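Local coordinates for aldehyde dehydrogenase family protein (Pseudomonas syringae pv. tomato, PDB 5IUV), which probably oxidises indole-3-acetaldehyde to the auxin indole-3-acetic acid with NAD+ as cofactor, as a member of the aldehyde dehydrogenase family, at residues Ala52-Ala57 / Val219-Gly224. Sequence-based numbering, arbitrary orientation.
Sequences ASCDAA and VLPGYG. With NAD (nicotinamide-adenine-dinucleotide), chain C.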
loop_
_atom_site.group_PDB
_atom_site.type_symbol
_atom_site.label_atom_id
_atom_site.label_comp_id
_atom_site.label_asym_id
_atom_site.label_seq_id
_atom_site.Cartn_x
_atom_site.Cartn_y
_atom_site.Cartn_z
ATOM N N ALA A 52 9.599 44.172 -1.195
ATOM C CA ALA A 52 8.199 44.473 -1.482
ATOM C C ALA A 52 7.296 44.073 -0.315
ATOM O O ALA A 52 7.397 42.966 0.210
ATOM C CB ALA A 52 7.758 43.771 -2.758
ATOM N N SER A 53 6.442 44.996 0.114
ATOM C CA SER A 53 5.507 44.723 1.197
ATOM C C SER A 53 4.116 44.484 0.622
ATOM O O SER A 53 3.337 45.422 0.469
ATOM C CB SER A 53 5.485 45.882 2.206
ATOM O OG SER A 53 4.653 45.579 3.310
ATOM N N CYS A 54 3.811 43.228 0.293
ATOM C CA CYS A 54 2.553 42.900 -0.364
ATOM C C CYS A 54 1.355 42.968 0.579
ATOM O O CYS A 54 1.502 42.878 1.799
ATOM C CB CYS A 54 2.639 41.508 -0.997
ATOM S SG CYS A 54 3.913 41.418 -2.265
ATOM N N ASP A 55 0.171 43.131 -0.006
ATOM C CA ASP A 55 -1.069 43.249 0.751
ATOM C C ASP A 55 -2.164 42.481 0.009
ATOM O O ASP A 55 -1.866 41.687 -0.892
ATOM C CB ASP A 55 -1.451 44.725 0.941
ATOM C CG ASP A 55 -2.243 44.979 2.229
ATOM O OD1 ASP A 55 -3.099 44.145 2.604
ATOM O OD2 ASP A 55 -2.006 46.028 2.869
ATOM N N ALA A 56 -3.421 42.734 0.367
ATOM C CA ALA A 56 -4.550 41.980 -0.180
ATOM C C ALA A 56 -4.618 42.015 -1.712
ATOM O O ALA A 56 -4.959 41.009 -2.343
ATOM C CB ALA A 56 -5.857 42.492 0.411
ATOM N N ALA A 57 -4.297 43.162 -2.305
ATOM C CA ALA A 57 -4.363 43.301 -3.761
ATOM C C ALA A 57 -3.373 42.379 -4.467
ATOM O O ALA A 57 -3.659 41.823 -5.537
ATOM C CB ALA A 57 -4.114 44.746 -4.168
ATOM N N VAL A 219 5.559 34.249 -5.473
ATOM C CA VAL A 219 6.111 34.522 -4.143
ATOM C C VAL A 219 5.740 35.929 -3.664
ATOM O O VAL A 219 6.043 36.919 -4.333
ATOM C CB VAL A 219 7.645 34.374 -4.125
ATOM C CG1 VAL A 219 8.197 34.702 -2.731
ATOM C CG2 VAL A 219 8.044 32.956 -4.544
ATOM N N LEU A 220 5.095 36.010 -2.506
ATOM C CA LEU A 220 4.651 37.295 -1.966
ATOM C C LEU A 220 5.287 37.617 -0.612
ATOM O O LEU A 220 4.788 37.190 0.432
ATOM C CB LEU A 220 3.130 37.309 -1.825
ATOM C CG LEU A 220 2.307 37.009 -3.077
ATOM C CD1 LEU A 220 0.806 37.113 -2.770
ATOM C CD2 LEU A 220 2.707 37.948 -4.212
ATOM N N PRO A 221 6.401 38.365 -0.621
ATOM C CA PRO A 221 6.954 38.813 0.660
ATOM C C PRO A 221 6.043 39.860 1.295
ATOM O O PRO A 221 5.294 40.536 0.586
ATOM C CB PRO A 221 8.316 39.401 0.277
ATOM C CG PRO A 221 8.166 39.791 -1.161
ATOM C CD PRO A 221 7.214 38.805 -1.769
ATOM N N GLY A 222 6.078 39.968 2.615
ATOM C CA GLY A 222 5.216 40.904 3.316
ATOM C C GLY A 222 4.815 40.380 4.679
ATOM O O GLY A 222 5.179 39.269 5.049
ATOM N N TYR A 223 4.065 41.185 5.429
ATOM C CA TYR A 223 3.713 40.844 6.801
ATOM C C TYR A 223 2.616 39.796 6.876
ATOM O O TYR A 223 1.802 39.667 5.964
ATOM C CB TYR A 223 3.287 42.100 7.561
ATOM C CG TYR A 223 4.385 43.129 7.637
ATOM C CD1 TYR A 223 5.504 42.913 8.427
ATOM C CD2 TYR A 223 4.315 44.306 6.903
ATOM C CE1 TYR A 223 6.524 43.849 8.496
ATOM C CE2 TYR A 223 5.334 45.251 6.967
ATOM C CZ TYR A 223 6.433 45.012 7.762
ATOM O OH TYR A 223 7.443 45.942 7.834
ATOM N N GLY A 224 2.607 39.047 7.975
ATOM C CA GLY A 224 1.575 38.052 8.201
ATOM C C GLY A 224 0.190 38.663 8.280
ATOM O O GLY A 224 -0.765 38.143 7.699
HETATM P PA NAD C . 4.548 33.009 13.313
HETATM O O1A NAD C . 3.389 32.203 13.762
HETATM O O2A NAD C . 4.656 34.365 13.982
HETATM O O5B NAD C . 4.503 33.205 11.748
HETATM C C5B NAD C . 4.775 32.183 10.767
HETATM C C4B NAD C . 4.380 32.742 9.424
HETATM O O4B NAD C . 2.997 33.152 9.474
HETATM C C3B NAD C . 5.160 33.954 8.904
HETATM O O3B NAD C . 5.327 33.883 7.492
HETATM C C2B NAD C . 4.256 35.129 9.285
HETATM O O2B NAD C . 4.469 36.267 8.456
HETATM C C1B NAD C . 2.880 34.503 9.080
HETATM N N9A NAD C . 1.769 35.104 9.812
HETATM C C8A NAD C . 1.821 35.823 10.977
HETATM N N7A NAD C . 0.668 36.322 11.353
HETATM C C5A NAD C . -0.216 35.877 10.374
HETATM C C6A NAD C . -1.610 36.020 10.220
HETATM N N6A NAD C . -2.382 36.741 11.041
HETATM N N1A NAD C . -2.189 35.403 9.162
HETATM C C2A NAD C . -1.417 34.716 8.314
HETATM N N3A NAD C . -0.095 34.525 8.349
HETATM C C4A NAD C . 0.451 35.127 9.420
HETATM O O3 NAD C . 5.899 32.195 13.609
HETATM P PN NAD C . 7.459 32.523 13.427
HETATM O O1N NAD C . 7.829 33.439 14.532
HETATM O O2N NAD C . 7.702 32.948 12.029
HETATM O O5D NAD C . 8.139 31.086 13.588
HETATM C C5D NAD C . 8.408 30.500 14.881
HETATM C C4D NAD C . 7.372 29.433 15.137
HETATM O O4D NAD C . 7.447 28.432 14.096
HETATM C C3D NAD C . 7.549 28.660 16.438
HETATM O O3D NAD C . 6.298 28.544 17.107
HETATM C C2D NAD C . 8.072 27.308 15.938
HETATM O O2D NAD C . 7.785 26.180 16.759
HETATM C C1D NAD C . 7.324 27.145 14.595
HETATM N N1N NAD C . 8.055 26.160 13.690
HETATM C C2N NAD C . 7.378 24.938 13.461
HETATM C C3N NAD C . 7.930 23.998 12.604
HETATM C C7N NAD C . 7.302 22.647 12.371
HETATM O O7N NAD C . 6.359 22.269 13.098
HETATM N N7N NAD C . 7.852 21.866 11.474
HETATM C C4N NAD C . 9.158 24.279 12.002
HETATM C C5N NAD C . 9.820 25.473 12.267
HETATM C C6N NAD C . 9.246 26.407 13.114
HETATM O O HOH W 1 3.131 43.434 3.805
#
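Cys-54 meets Pro-221 through both backbone and side chain. Its amide N donates to Pro-221 O at 3.1 Å, with an N-H...O angle of 159° and the donor tilted 15° from the carbonyl plane. Followed outward, Cys-54 CB lies 3.2 Å from Pro-221 O. Cys-54 SG, anti to the carbonyl carbon (chi1 -62°), is 3.3 Å from Pro-221 O too and ends against apolar carbon, at 4.2 Å from both Leu-220 CD2 and Pro-221 CD. Beyond the two segments, Ala-22 and Val-227 also touch this side chain. Ala-52 O also comes within 3.2 Å of Pro-221 O, a contact of two acceptors and not a bond. Segment 219-224 runs from the end of strand 217-219, in the Rossmann-type NAD-binding sheet, into helix 224-232, and Gly-224 lays its CA 3.4 Å from NAD C4A, in the adenine ring. At Gly-222 a CB would clash with Cys-54 N, and the backbone angles would also jam it against the carbonyl O of the residue before. A water bridges the segments: it donates to Cys-54 O, accepts from Tyr-223 N and bonds Ser-53 OG at 2.7 Å. Ser-53 OG also lies obliquely to the Tyr-223 ring, 3.7 Å from Tyr-223 CE2. Lys-191, an NAD ligand, bonds Gly-222 O through its NZ.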